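Local coordinates for putative alpha-L-fucosidase (Bacteroides thetaiotaomicron VPI-5482, PDB 3GZA), which probably hydrolyses alpha-L-fucosidic linkages, removing fucose from glycans, with a TIM-barrel domain of glycoside hydrolase family 29, at residues V25-L30 with V77-H82; C73-L78 with D175-W180; T81-F86 with I131-L136; G126-I131 with W180-A185; A185-A190 with H210-A215. All coordinates share one frame; numbering follows the deposited sequence. Where two conformers were deposited one is given.

Interaction 1. Residues V25-L30 with V77-H82; sequences VFHYDL and VLTATH. With EDO (1,2-ethanediol), chain D.
Thr79 CG2 sits over one face of the His27 imidazole, a CH-pi contact 3.9 Å from the ring centroid, while CD2 of His82 and O1 of an ethanediol lie at its rim. In an offset edge-to-face pair, the edge of His27 is turned toward the face of His82, planes 79° apart; the Phe26 ring meets Val77 O at its own edge. These groups lie at and just beyond the C-terminal ends of parallel TIM-barrel strands 22-26 and 75-79. Phe26 N gives to Val77 O (2.8 Å) and Thr79 N to Phe26 O, with Val25 against Val77. Threonine suits its place because its two branches differ: with OG1 between N and the carbonyl carbon (chi1 59°), OG1 accepts from Tyr28 N while CG2 meets His27. An alanine instead of His27 would probably leave Thr79 CG2 without its aromatic face and the face of His82 without the edge that meets it. A water donating to Asp29 OD2 (2.7 Å) also lies 2.8 Å from His82 ND1.

Interaction 2. Residues C73-L78 with D175-W180; sequences CKFAVL and DLYMIW
Phe75 and Tyr177 make an offset stack, their ring centroids 4.3 Å apart and their planes only 15° from parallel. The overlap is partial: Tyr177 CE2 lies over the rim of the Phe75 face, and Phe75 CB stands above the centre of the tyrosine ring, a CH-pi contact of 3.7 Å. The remaining contacts are dispersive. Met178 turns at chi3 (71°) to place CE 3.7 Å from Phe75 CE2, and its SE rests 3.9 Å from Val77 CG2; the flexible, unbranched chain of methionine, here with selenium in place of sulphur, can bend to touch both. Val77 CG1 reaches Trp180 CE3 more loosely. Strand 124-129 separates strands 75-79 and 178-181 in the barrel sheet, and these side chains meet across it in the barrel interior, with helix 15-20 packed alongside. The hydroxyl of Tyr177 is hydrogen-bonded to Lys16 O. Cohesion between the two segments therefore rests on shape and ring overlap rather than on directed bonds.

Interaction 3. Residues T81-F86 with I131-L136; sequences THETGF and IRWNSL
Ser135 N donates to Glu83 O at 3.0 Å, and Leu136 N makes a weak bond of 3.4 Å to Thr84 O. Two waters extend the seam: one donates to His82 O and accepts from Trp133 N, the other donates to Gly85 O and accepts from Asn134 ND2. Thr84 OG1 accepts from Phe86 N (3.0 Å) in an ST turn, and the same oxygen is also hydrogen-bonded to Asp29 OD1. Asn134 has CG anti to the backbone N (chi1 -176°); its OD1 accepts from Leu137 N, and its ND2 lies 3.5 Å from Gly85 CA. A side chain at Gly85 would run into Asn134 OD1, and its positive phi (96°) also favours glycine. Farther out, Glu83 and Trp133 lie side by side pointing the same way, with Glu83 CG 3.9 Å from Trp133 CD1 and the carboxylate nearly perpendicular to the indole. That buried carboxylate is satisfied by a salt bridge to Arg44 and a hydrogen bond to Tyr38, and Arg44 also makes a cation-pi contact with Trp133. The pairing joins the loops that follow strands 75-79 and 124-129, at the C-terminal mouth of the barrel, where TIM-barrel enzymes carry their active sites.

Interaction 4. Residues G126-I131 with W180-A185; sequences GIYIGI and WFDGGA
Tyr128 turns the edge of its ring to the face of Trp180, the phenol and the five-membered ring having centroids 4.6 Å apart and planes at 55°. CD2 of Tyr128 does the touching, 3.6 Å from Trp180 CD2. The phenol then runs on to Asp182, whose CB lies 3.2 Å from Tyr128 OH; a water accepts from that hydroxyl and donates to Asp182 OD1 (2.7 Å), linking the two polar ends. On the other side of the sheet Ile129 lies beside Phe181, and Ala185 CB rests over the rim of the Phe181 face while also meeting Ile131 CD1 at 3.9 Å. Branched aliphatic chains and a phenylalanine suit this side, which helix 148-171 covers. Parallel strand bonds set the register: Trp180 N to Ile127 O, Ile129 N to Trp180 O (2.8 Å) and Asp182 N to Ile129 O. A type II turn follows, closed by Gly184 N to Phe181 O, and Gly183 and Gly184 take the positive phi values that glycine tolerates easily. An alanine at Tyr128 would probably leave the Trp180 face without its edge partner and the bridging water without its phenolic donor. A buffer molecule, probably from the crystallisation liquor, is hydrogen-bonded to Trp180 NE1 and Gly183 N. Ile129 and Phe181 make the outer side apolar, whereas the aromatic, polar-tipped inner wall is consistent with a sugar-binding pocket.

Interaction 5. Residues A185-A190 with H210-A215; sequences ADDPRA and HNIDRA. With EDO (1,2-ethanediol), chain E.
Residues 185-189 and 210-213 run in nearly the same direction, 20° apart, joined by Ala185 N to His210 O (2.8 Å) and Ile212 N to Asp186 O (2.9 Å). A water spans Ala185 O and Asn211 ND2. Asn211 OD1 accepts from Asp213 N (an Asx turn) and Arg214 N (an Asx motif); Asp187 OD1 makes an Asx turn with Arg189 N. Ile212 packs its CG2 3.7 Å from Asp187 CA and 3.9 Å from Pro188 CD; a branched apolar chain suits this surface, and proline's fixed phi suits the type I turn 187-190. In one of its two conformers, Arg189 meets Asp213 tip to tip, NH2 to OD1 at 2.9 Å and NH1 to OD2 at 3.3 Å. Asp187 OD1 lies 3.2 Å from Arg189 NH2, a charge contact well out of the guanidinium plane, and Asp213 also bridges to Arg244. The contact joins the loop between strand 178-181 and helix 196-202 to the loop after strand 207-209, and Arg214 reaches back to Glu196 and Asn200 of that helix.

From the N terminus, interaction 1 closes the first long loop, bringing strand 22-26 beside 75-79 with helices 40-45 and 61-69 between. It shares Val77 and Leu78 with interaction 2, which links strand 75-79 to 178-181 over a span of nearly a hundred residues. Interaction 3 starts where interaction 1 ends and falls wholly within that span, tying the loops beyond strands 75-79 and 124-129. Interaction 4 crosses both interaction 2, with Trp180 in common, and interaction 3, with Ile131 in common. Interaction 5 continues from Ala185 and closes a short loop containing helix 196-202. Interactions 1 and 4 thus pair neighbouring strands, interaction 2 spans across one, and interactions 3 and 5 join the loops beyond.

Interaction 1. Residues V25-L30 with V77-H82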
# COMPACT_ATOMS: atom_id res chain seq x y z
N VAL A 25 10.77 24.72 -3.18
CA VAL A 25 10.28 23.37 -2.84
C VAL A 25 8.74 23.39 -3.15
O VAL A 25 8.00 24.33 -2.81
CB VAL A 25 10.59 22.92 -1.40
CG1 VAL A 25 9.91 23.84 -0.37
CG2 VAL A 25 10.20 21.43 -1.22
N PHE A 26 8.27 22.36 -3.84
CA PHE A 26 6.90 22.17 -4.21
C PHE A 26 6.34 21.01 -3.42
O PHE A 26 6.84 19.89 -3.58
CB PHE A 26 6.77 21.84 -5.72
CG PHE A 26 7.23 22.94 -6.65
CD1 PHE A 26 8.59 23.09 -6.93
CD2 PHE A 26 6.34 23.85 -7.14
CE1 PHE A 26 9.00 24.14 -7.78
CE2 PHE A 26 6.75 24.84 -7.99
CZ PHE A 26 8.10 24.99 -8.29
N HIS A 27 5.39 21.29 -2.52
CA HIS A 27 4.70 20.27 -1.75
C HIS A 27 3.41 19.86 -2.47
O HIS A 27 2.62 20.71 -2.88
CB HIS A 27 4.36 20.78 -0.34
CG HIS A 27 5.53 20.87 0.58
ND1 HIS A 27 6.49 21.86 0.50
CD2 HIS A 27 5.89 20.08 1.61
CE1 HIS A 27 7.39 21.67 1.45
NE2 HIS A 27 7.05 20.59 2.14
N TYR A 28 3.20 18.55 -2.63
CA TYR A 28 2.04 18.03 -3.31
C TYR A 28 1.79 16.63 -2.76
O TYR A 28 2.73 15.84 -2.66
CB TYR A 28 2.32 18.02 -4.81
CG TYR A 28 1.15 18.22 -5.75
CD1 TYR A 28 0.30 19.27 -5.55
CD2 TYR A 28 1.00 17.41 -6.85
CE1 TYR A 28 -0.72 19.53 -6.45
CE2 TYR A 28 -0.02 17.64 -7.75
CZ TYR A 28 -0.82 18.72 -7.56
OH TYR A 28 -1.82 19.02 -8.46
N ASP A 29 0.59 16.37 -2.31
CA ASP A 29 0.19 15.08 -1.79
C ASP A 29 -1.32 14.99 -1.93
O ASP A 29 -1.97 15.94 -2.36
CB ASP A 29 0.71 14.93 -0.34
CG ASP A 29 0.79 13.48 0.16
OD1 ASP A 29 0.11 12.56 -0.41
OD2 ASP A 29 1.53 13.28 1.16
N LEU A 30 -1.89 13.83 -1.54
CA LEU A 30 -3.31 13.57 -1.84
C LEU A 30 -4.30 14.57 -1.26
O LEU A 30 -5.34 14.85 -1.88
CB LEU A 30 -3.66 12.15 -1.35
CG LEU A 30 -2.88 11.01 -1.99
CD1 LEU A 30 -3.10 9.70 -1.18
CD2 LEU A 30 -3.24 10.82 -3.49
N VAL A 77 12.75 21.59 -5.97
CA VAL A 77 12.60 20.30 -5.28
C VAL A 77 11.13 19.94 -5.21
O VAL A 77 10.29 20.78 -4.93
CB VAL A 77 13.20 20.43 -3.85
CG1 VAL A 77 13.11 19.12 -3.04
CG2 VAL A 77 14.66 20.95 -3.90
N LEU A 78 10.82 18.66 -5.41
CA LEU A 78 9.47 18.14 -5.30
C LEU A 78 9.35 17.07 -4.25
O LEU A 78 10.23 16.24 -4.11
CB LEU A 78 9.07 17.48 -6.65
CG LEU A 78 7.72 16.77 -6.69
CD1 LEU A 78 6.52 17.70 -6.37
CD2 LEU A 78 7.46 16.02 -8.05
N THR A 79 8.28 17.13 -3.45
CA THR A 79 7.97 16.10 -2.48
C THR A 79 7.52 14.83 -3.20
O THR A 79 6.36 14.71 -3.62
CB THR A 79 6.89 16.54 -1.50
OG1 THR A 79 5.71 16.85 -2.23
CG2 THR A 79 7.30 17.76 -0.68
N ALA A 80 8.41 13.87 -3.35
CA ALA A 80 8.06 12.58 -3.90
C ALA A 80 7.11 11.83 -2.99
O ALA A 80 6.23 11.12 -3.46
CB ALA A 80 9.31 11.75 -4.16
N THR A 81 7.37 11.92 -1.70
CA THR A 81 6.43 11.49 -0.63
C THR A 81 6.48 12.58 0.46
O THR A 81 7.40 13.43 0.49
CB THR A 81 6.78 10.21 0.10
OG1 THR A 81 8.05 10.36 0.79
CG2 THR A 81 6.84 9.01 -0.87
N HIS A 82 5.48 12.55 1.34
CA HIS A 82 5.38 13.49 2.42
C HIS A 82 4.90 12.73 3.65
O HIS A 82 5.72 12.09 4.31
CB HIS A 82 4.63 14.76 2.03
CG HIS A 82 4.68 15.81 3.08
ND1 HIS A 82 3.63 16.05 3.93
CD2 HIS A 82 5.66 16.67 3.43
CE1 HIS A 82 3.96 17.02 4.76
NE2 HIS A 82 5.20 17.41 4.50
C1 EDO D . 8.13 21.70 4.98
O1 EDO D . 8.22 20.32 4.59
C2 EDO D . 9.53 22.23 4.84
O2 EDO D . 10.30 21.69 5.89
O HOH W 1 3.13 10.97 0.84
O HOH W 2 1.18 14.99 3.26

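Interaction 2. Residues C73-L78 with D175-W180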
# COMPACT_ATOMS: atom_id res chain seq x y z
N CYS A 73 14.92 31.56 -8.60
CA CYS A 73 15.25 30.20 -8.14
C CYS A 73 16.15 29.49 -9.15
O CYS A 73 15.92 29.58 -10.37
CB CYS A 73 13.98 29.37 -7.95
SG CYS A 73 12.93 30.13 -6.69
N LYS A 74 17.20 28.85 -8.63
CA LYS A 74 18.18 28.13 -9.43
C LYS A 74 18.04 26.62 -9.30
O LYS A 74 18.70 25.86 -10.03
CB LYS A 74 19.62 28.60 -9.14
CG LYS A 74 19.83 30.07 -9.42
CD LYS A 74 19.61 30.42 -10.88
CE LYS A 74 19.87 31.90 -11.15
NZ LYS A 74 21.24 32.27 -10.82
N PHE A 75 17.31 26.19 -8.27
CA PHE A 75 17.04 24.78 -8.05
C PHE A 75 15.60 24.65 -7.64
O PHE A 75 14.98 25.63 -7.17
CB PHE A 75 17.97 24.13 -7.02
CG PHE A 75 17.85 24.69 -5.65
CD1 PHE A 75 18.71 25.71 -5.25
CD2 PHE A 75 17.02 24.13 -4.71
CE1 PHE A 75 18.65 26.21 -3.98
CE2 PHE A 75 16.96 24.62 -3.44
CZ PHE A 75 17.82 25.66 -3.05
N ALA A 76 15.03 23.46 -7.84
CA ALA A 76 13.60 23.22 -7.51
C ALA A 76 13.51 21.77 -7.03
O ALA A 76 14.11 20.88 -7.61
CB ALA A 76 12.67 23.48 -8.73
N VAL A 77 12.75 21.59 -5.97
CA VAL A 77 12.60 20.30 -5.28
C VAL A 77 11.13 19.94 -5.21
O VAL A 77 10.29 20.78 -4.93
CB VAL A 77 13.20 20.43 -3.85
CG1 VAL A 77 13.11 19.12 -3.04
CG2 VAL A 77 14.66 20.95 -3.90
N LEU A 78 10.82 18.66 -5.41
CA LEU A 78 9.47 18.14 -5.30
C LEU A 78 9.35 17.07 -4.25
O LEU A 78 10.23 16.24 -4.11
CB LEU A 78 9.07 17.48 -6.65
CG LEU A 78 7.72 16.77 -6.69
CD1 LEU A 78 6.52 17.70 -6.37
CD2 LEU A 78 7.46 16.02 -8.05
N ASP A 175 20.95 13.19 -12.45
CA ASP A 175 21.74 13.76 -11.35
C ASP A 175 20.95 14.81 -10.61
O ASP A 175 20.30 15.67 -11.22
CB ASP A 175 23.06 14.31 -11.86
CG ASP A 175 23.99 13.22 -12.40
OD1 ASP A 175 23.74 12.01 -12.15
OD2 ASP A 175 24.99 13.55 -13.08
N LEU A 176 20.95 14.71 -9.28
CA LEU A 176 20.11 15.54 -8.43
C LEU A 176 20.92 16.58 -7.62
O LEU A 176 22.09 16.38 -7.29
CB LEU A 176 19.37 14.66 -7.43
CG LEU A 176 18.50 13.56 -8.05
CD1 LEU A 176 17.94 12.62 -6.98
CD2 LEU A 176 17.42 14.18 -8.91
N TYR A 177 20.22 17.66 -7.34
CA TYR A 177 20.79 18.78 -6.60
C TYR A 177 20.87 18.45 -5.13
O TYR A 177 21.89 18.72 -4.51
CB TYR A 177 19.91 20.02 -6.85
CG TYR A 177 20.45 21.27 -6.20
CD1 TYR A 177 21.44 22.02 -6.81
CD2 TYR A 177 19.90 21.77 -5.01
CE1 TYR A 177 21.93 23.19 -6.23
CE2 TYR A 177 20.43 22.92 -4.42
CZ TYR A 177 21.40 23.65 -5.05
OH TYR A 177 21.87 24.82 -4.47
N MSE A 178 19.77 17.95 -4.59
CA MSE A 178 19.74 17.52 -3.21
C MSE A 178 18.71 16.41 -3.08
O MSE A 178 17.83 16.25 -3.95
CB MSE A 178 19.26 18.65 -2.28
CG MSE A 178 17.85 19.08 -2.41
SE MSE A 178 17.23 20.21 -1.01
CE MSE A 178 18.21 21.83 -1.44
N ILE A 179 18.87 15.68 -1.98
CA ILE A 179 17.86 14.76 -1.44
C ILE A 179 17.58 15.37 -0.06
O ILE A 179 18.51 15.52 0.73
CB ILE A 179 18.27 13.30 -1.26
CG1 ILE A 179 18.43 12.61 -2.63
CG2 ILE A 179 17.25 12.57 -0.36
CD1 ILE A 179 17.17 12.46 -3.49
N TRP A 180 16.32 15.73 0.17
CA TRP A 180 15.84 16.35 1.40
C TRP A 180 14.86 15.41 2.05
O TRP A 180 13.80 15.12 1.50
CB TRP A 180 15.11 17.64 1.05
CG TRP A 180 14.53 18.49 2.17
CD1 TRP A 180 14.28 18.14 3.48
CD2 TRP A 180 14.03 19.83 2.02
NE1 TRP A 180 13.73 19.18 4.16
CE2 TRP A 180 13.55 20.23 3.29
CE3 TRP A 180 13.96 20.73 0.95
CZ2 TRP A 180 13.00 21.48 3.51
CZ3 TRP A 180 13.41 21.98 1.18
CH2 TRP A 180 12.89 22.32 2.43

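Interaction 3. Residues T81-F86 with I131-L136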
# COMPACT_ATOMS: atom_id res chain seq x y z
N THR A 81 7.37 11.92 -1.70
CA THR A 81 6.43 11.49 -0.63
C THR A 81 6.48 12.58 0.46
O THR A 81 7.40 13.43 0.49
CB THR A 81 6.78 10.21 0.10
OG1 THR A 81 8.05 10.36 0.79
CG2 THR A 81 6.84 9.01 -0.87
N HIS A 82 5.48 12.55 1.34
CA HIS A 82 5.38 13.49 2.42
C HIS A 82 4.90 12.73 3.65
O HIS A 82 5.72 12.09 4.31
CB HIS A 82 4.63 14.76 2.03
CG HIS A 82 4.68 15.81 3.08
ND1 HIS A 82 3.63 16.05 3.93
CD2 HIS A 82 5.66 16.67 3.43
CE1 HIS A 82 3.96 17.02 4.76
NE2 HIS A 82 5.20 17.41 4.50
N GLU A 83 3.60 12.78 3.99
CA GLU A 83 3.07 12.14 5.16
C GLU A 83 2.04 11.05 4.91
O GLU A 83 1.85 10.20 5.76
CB GLU A 83 2.40 13.18 6.07
CG GLU A 83 3.38 14.18 6.71
CD GLU A 83 2.70 15.42 7.27
OE1 GLU A 83 1.53 15.72 6.88
OE2 GLU A 83 3.36 16.14 8.02
N THR A 84 1.38 11.03 3.76
CA THR A 84 0.31 10.03 3.55
C THR A 84 0.87 8.67 3.21
O THR A 84 0.18 7.67 3.33
CB THR A 84 -0.67 10.42 2.44
OG1 THR A 84 -0.01 10.34 1.16
CG2 THR A 84 -1.29 11.82 2.67
N GLY A 85 2.11 8.66 2.75
CA GLY A 85 2.76 7.50 2.21
C GLY A 85 2.68 7.41 0.70
O GLY A 85 3.36 6.55 0.15
N PHE A 86 1.88 8.26 0.04
CA PHE A 86 1.68 8.17 -1.38
C PHE A 86 2.88 8.71 -2.09
O PHE A 86 3.39 9.76 -1.72
CB PHE A 86 0.51 9.04 -1.76
CG PHE A 86 0.05 8.85 -3.19
CD1 PHE A 86 -0.61 7.69 -3.56
CD2 PHE A 86 0.26 9.83 -4.12
CE1 PHE A 86 -1.08 7.50 -4.82
CE2 PHE A 86 -0.20 9.64 -5.41
CZ PHE A 86 -0.86 8.48 -5.77
N ILE A 131 9.92 10.12 5.03
CA ILE A 131 9.92 8.77 5.60
C ILE A 131 9.57 8.77 7.09
O ILE A 131 9.42 7.72 7.71
CB ILE A 131 11.32 8.07 5.44
CG1 ILE A 131 12.43 8.75 6.25
CG2 ILE A 131 11.71 8.00 3.99
CD1 ILE A 131 13.66 7.95 6.24
N ARG A 132 9.41 9.96 7.69
CA ARG A 132 9.17 10.09 9.11
C ARG A 132 7.73 9.77 9.51
O ARG A 132 7.49 9.24 10.61
CB ARG A 132 9.53 11.54 9.52
CG ARG A 132 9.41 11.82 10.98
CD ARG A 132 9.99 13.17 11.36
NE ARG A 132 10.04 13.31 12.82
CZ ARG A 132 10.05 14.48 13.47
NH1 ARG A 132 10.03 15.62 12.81
NH2 ARG A 132 10.10 14.52 14.79
N TRP A 133 6.80 10.15 8.65
CA TRP A 133 5.38 9.91 8.85
C TRP A 133 4.84 9.18 7.62
O TRP A 133 5.11 9.56 6.47
CB TRP A 133 4.61 11.24 9.01
CG TRP A 133 5.34 12.26 9.81
CD1 TRP A 133 6.13 13.26 9.31
CD2 TRP A 133 5.41 12.36 11.25
NE1 TRP A 133 6.70 13.96 10.36
CE2 TRP A 133 6.27 13.44 11.55
CE3 TRP A 133 4.82 11.67 12.31
CZ2 TRP A 133 6.54 13.83 12.85
CZ3 TRP A 133 5.09 12.05 13.61
CH2 TRP A 133 5.98 13.13 13.87
N ASN A 134 4.08 8.10 7.84
CA ASN A 134 3.41 7.39 6.75
C ASN A 134 2.12 6.88 7.33
O ASN A 134 2.09 5.94 8.13
CB ASN A 134 4.29 6.26 6.24
CG ASN A 134 3.68 5.54 5.06
OD1 ASN A 134 2.43 5.35 5.00
ND2 ASN A 134 4.55 5.15 4.07
N SER A 135 1.04 7.61 7.03
CA SER A 135 -0.24 7.28 7.63
C SER A 135 -0.75 5.92 7.18
O SER A 135 -1.29 5.18 7.97
CB SER A 135 -1.27 8.35 7.34
OG SER A 135 -1.53 8.48 5.97
N LEU A 136 -0.54 5.59 5.92
CA LEU A 136 -1.05 4.30 5.43
C LEU A 136 -0.40 3.14 6.16
O LEU A 136 -1.09 2.19 6.54
CB LEU A 136 -0.75 4.13 3.92
CG LEU A 136 -1.30 2.83 3.35
CD1 LEU A 136 -2.86 2.80 3.30
CD2 LEU A 136 -0.60 2.63 1.98
O HOH W 3 7.55 12.11 6.49
O HOH W 4 3.52 4.11 1.37

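Interaction 4. Residues G126-I131 with W180-A185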
# COMPACT_ATOMS: atom_id res chain seq x y z
N GLY A 126 15.95 18.71 -7.44
CA GLY A 126 16.15 17.91 -6.25
C GLY A 126 14.87 17.18 -5.88
O GLY A 126 13.81 17.48 -6.36
N ILE A 127 15.00 16.23 -4.95
CA ILE A 127 13.85 15.41 -4.54
C ILE A 127 13.74 15.39 -3.02
O ILE A 127 14.75 15.20 -2.32
CB ILE A 127 13.93 14.00 -5.10
CG1 ILE A 127 13.89 13.98 -6.65
CG2 ILE A 127 12.73 13.20 -4.58
CD1 ILE A 127 14.11 12.62 -7.32
N TYR A 128 12.55 15.63 -2.53
CA TYR A 128 12.24 15.55 -1.10
C TYR A 128 11.51 14.24 -0.86
O TYR A 128 10.59 13.85 -1.63
CB TYR A 128 11.37 16.76 -0.74
CG TYR A 128 10.72 16.90 0.62
CD1 TYR A 128 9.77 16.00 1.09
CD2 TYR A 128 11.05 17.98 1.43
CE1 TYR A 128 9.17 16.18 2.31
CE2 TYR A 128 10.44 18.17 2.64
CZ TYR A 128 9.50 17.24 3.09
OH TYR A 128 8.87 17.46 4.30
N ILE A 129 11.88 13.58 0.21
CA ILE A 129 11.31 12.27 0.54
C ILE A 129 10.92 12.31 2.01
O ILE A 129 11.77 12.51 2.88
CB ILE A 129 12.37 11.15 0.31
CG1 ILE A 129 12.93 11.23 -1.11
CG2 ILE A 129 11.71 9.76 0.56
CD1 ILE A 129 14.11 10.25 -1.36
N GLY A 130 9.65 12.05 2.29
CA GLY A 130 9.16 11.99 3.66
C GLY A 130 9.07 10.53 4.09
O GLY A 130 8.29 9.74 3.53
N ILE A 131 9.92 10.12 5.03
CA ILE A 131 9.92 8.77 5.60
C ILE A 131 9.57 8.77 7.09
O ILE A 131 9.42 7.72 7.71
CB ILE A 131 11.32 8.07 5.44
CG1 ILE A 131 12.43 8.75 6.25
CG2 ILE A 131 11.71 8.00 3.99
CD1 ILE A 131 13.66 7.95 6.24
N TRP A 180 16.32 15.73 0.17
CA TRP A 180 15.84 16.35 1.40
C TRP A 180 14.86 15.41 2.05
O TRP A 180 13.80 15.12 1.50
CB TRP A 180 15.11 17.64 1.05
CG TRP A 180 14.53 18.49 2.17
CD1 TRP A 180 14.28 18.14 3.48
CD2 TRP A 180 14.03 19.83 2.02
NE1 TRP A 180 13.73 19.18 4.16
CE2 TRP A 180 13.55 20.23 3.29
CE3 TRP A 180 13.96 20.73 0.95
CZ2 TRP A 180 13.00 21.48 3.51
CZ3 TRP A 180 13.41 21.98 1.18
CH2 TRP A 180 12.89 22.32 2.43
N PHE A 181 15.19 14.93 3.23
CA PHE A 181 14.31 14.08 4.00
C PHE A 181 13.53 14.91 5.00
O PHE A 181 14.13 15.76 5.70
CB PHE A 181 15.10 13.04 4.74
CG PHE A 181 15.76 12.03 3.83
CD1 PHE A 181 15.03 10.97 3.37
CD2 PHE A 181 17.10 12.09 3.52
CE1 PHE A 181 15.60 9.99 2.54
CE2 PHE A 181 17.68 11.13 2.65
CZ PHE A 181 16.90 10.09 2.18
N ASP A 182 12.22 14.68 5.09
CA ASP A 182 11.34 15.39 6.05
C ASP A 182 11.77 15.17 7.47
O ASP A 182 11.52 14.12 8.03
CB ASP A 182 9.88 14.89 5.84
CG ASP A 182 8.91 15.43 6.83
OD1 ASP A 182 9.21 16.48 7.47
OD2 ASP A 182 7.82 14.82 6.93
N GLY A 183 12.34 16.19 8.08
CA GLY A 183 12.87 16.01 9.41
C GLY A 183 14.08 15.11 9.49
O GLY A 183 14.41 14.62 10.57
N GLY A 184 14.75 14.91 8.36
CA GLY A 184 15.94 14.06 8.24
C GLY A 184 15.55 12.59 8.13
O GLY A 184 14.39 12.24 8.08
N ALA A 185 16.58 11.73 8.16
CA ALA A 185 16.39 10.28 8.02
C ALA A 185 16.86 9.57 9.29
O ALA A 185 17.16 8.37 9.27
CB ALA A 185 17.10 9.78 6.76
O HOH W 5 10.15 18.89 6.63
O HOH W 6 11.81 11.81 6.59

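Interaction 5. Residues A185-A190 with H210-A215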
# COMPACT_ATOMS: atom_id res chain seq x y z
N ALA A 185 16.58 11.73 8.16
CA ALA A 185 16.39 10.28 8.02
C ALA A 185 16.86 9.57 9.29
O ALA A 185 17.16 8.37 9.27
CB ALA A 185 17.10 9.78 6.76
N ASP A 186 16.86 10.31 10.39
CA ASP A 186 17.14 9.75 11.71
C ASP A 186 18.50 9.01 11.78
O ASP A 186 19.52 9.53 11.28
CB ASP A 186 15.91 8.90 12.12
CG ASP A 186 15.90 8.54 13.59
OD1 ASP A 186 15.79 9.43 14.47
OD2 ASP A 186 16.01 7.33 13.91
N ASP A 187 18.52 7.83 12.39
CA ASP A 187 19.75 7.16 12.75
C ASP A 187 19.79 5.77 12.12
O ASP A 187 18.98 4.93 12.48
CB ASP A 187 19.79 7.07 14.30
CG ASP A 187 21.02 6.41 14.84
OD1 ASP A 187 21.84 5.82 14.07
OD2 ASP A 187 21.21 6.46 16.10
N PRO A 188 20.75 5.51 11.22
CA PRO A 188 20.77 4.24 10.53
C PRO A 188 21.10 3.06 11.41
O PRO A 188 20.94 1.93 10.95
CB PRO A 188 21.83 4.46 9.44
CG PRO A 188 22.67 5.52 9.93
CD PRO A 188 21.83 6.41 10.75
N ARG A 189 21.57 3.29 12.63
CA ARG A 189 21.89 2.23 13.58
C ARG A 189 20.65 1.89 14.40
O ARG A 189 20.67 0.97 15.21
CB ARG A 189 23.10 2.61 14.49
CG ARG A 189 24.47 2.48 13.75
CD ARG A 189 25.66 3.25 14.35
NE ARG A 189 25.32 4.66 14.40
CZ ARG A 189 25.23 5.48 13.32
NH1 ARG A 189 25.57 5.16 12.08
NH2 ARG A 189 24.82 6.69 13.50
N ALA A 190 19.58 2.65 14.21
CA ALA A 190 18.34 2.49 14.98
C ALA A 190 17.13 2.52 14.09
O ALA A 190 16.99 1.66 13.23
CB ALA A 190 18.27 3.57 16.08
N HIS A 210 19.05 15.03 5.44
CA HIS A 210 20.18 14.93 6.35
C HIS A 210 19.85 13.77 7.28
O HIS A 210 18.75 13.25 7.26
CB HIS A 210 20.31 16.21 7.21
CG HIS A 210 19.06 16.59 7.91
ND1 HIS A 210 18.88 16.42 9.26
CD2 HIS A 210 17.92 17.17 7.44
CE1 HIS A 210 17.68 16.87 9.60
NE2 HIS A 210 17.09 17.36 8.52
N ASN A 211 20.83 13.34 8.07
CA ASN A 211 20.57 12.35 9.11
C ASN A 211 21.49 12.59 10.30
O ASN A 211 22.18 13.62 10.36
CB ASN A 211 20.59 10.92 8.58
CG ASN A 211 21.98 10.40 8.30
OD1 ASN A 211 22.97 11.13 8.44
ND2 ASN A 211 22.05 9.15 7.86
N ILE A 212 21.51 11.67 11.27
CA ILE A 212 22.32 11.90 12.44
C ILE A 212 23.80 12.01 12.18
O ILE A 212 24.54 12.51 12.99
CB ILE A 212 22.03 10.79 13.51
CG1 ILE A 212 22.40 11.23 14.92
CG2 ILE A 212 22.67 9.42 13.12
CD1 ILE A 212 21.72 10.35 15.94
N ASP A 213 24.25 11.44 11.07
CA ASP A 213 25.68 11.39 10.73
C ASP A 213 26.13 12.56 9.87
O ASP A 213 27.31 12.94 9.91
CB ASP A 213 26.01 10.12 9.95
CG ASP A 213 25.82 8.87 10.76
OD1 ASP A 213 26.04 8.90 11.99
OD2 ASP A 213 25.42 7.83 10.18
N ARG A 214 25.22 13.10 9.08
CA ARG A 214 25.56 14.07 8.07
C ARG A 214 24.46 14.99 7.62
O ARG A 214 23.33 14.56 7.37
CB ARG A 214 26.04 13.27 6.83
CG ARG A 214 26.44 14.12 5.65
CD ARG A 214 26.83 13.26 4.50
NE ARG A 214 26.92 13.96 3.22
CZ ARG A 214 27.16 13.35 2.07
NH1 ARG A 214 27.43 12.06 2.01
NH2 ARG A 214 27.19 14.04 0.94
N ALA A 215 24.79 16.27 7.46
CA ALA A 215 23.93 17.28 6.85
C ALA A 215 24.86 18.14 5.99
O ALA A 215 25.86 18.66 6.48
CB ALA A 215 23.26 18.15 7.86
C1 EDO E . 25.13 1.62 9.40
O1 EDO E . 25.42 2.74 10.26
C2 EDO E . 23.95 0.82 9.91
O2 EDO E . 24.41 -0.35 10.63
O HOH W 7 19.58 7.56 8.24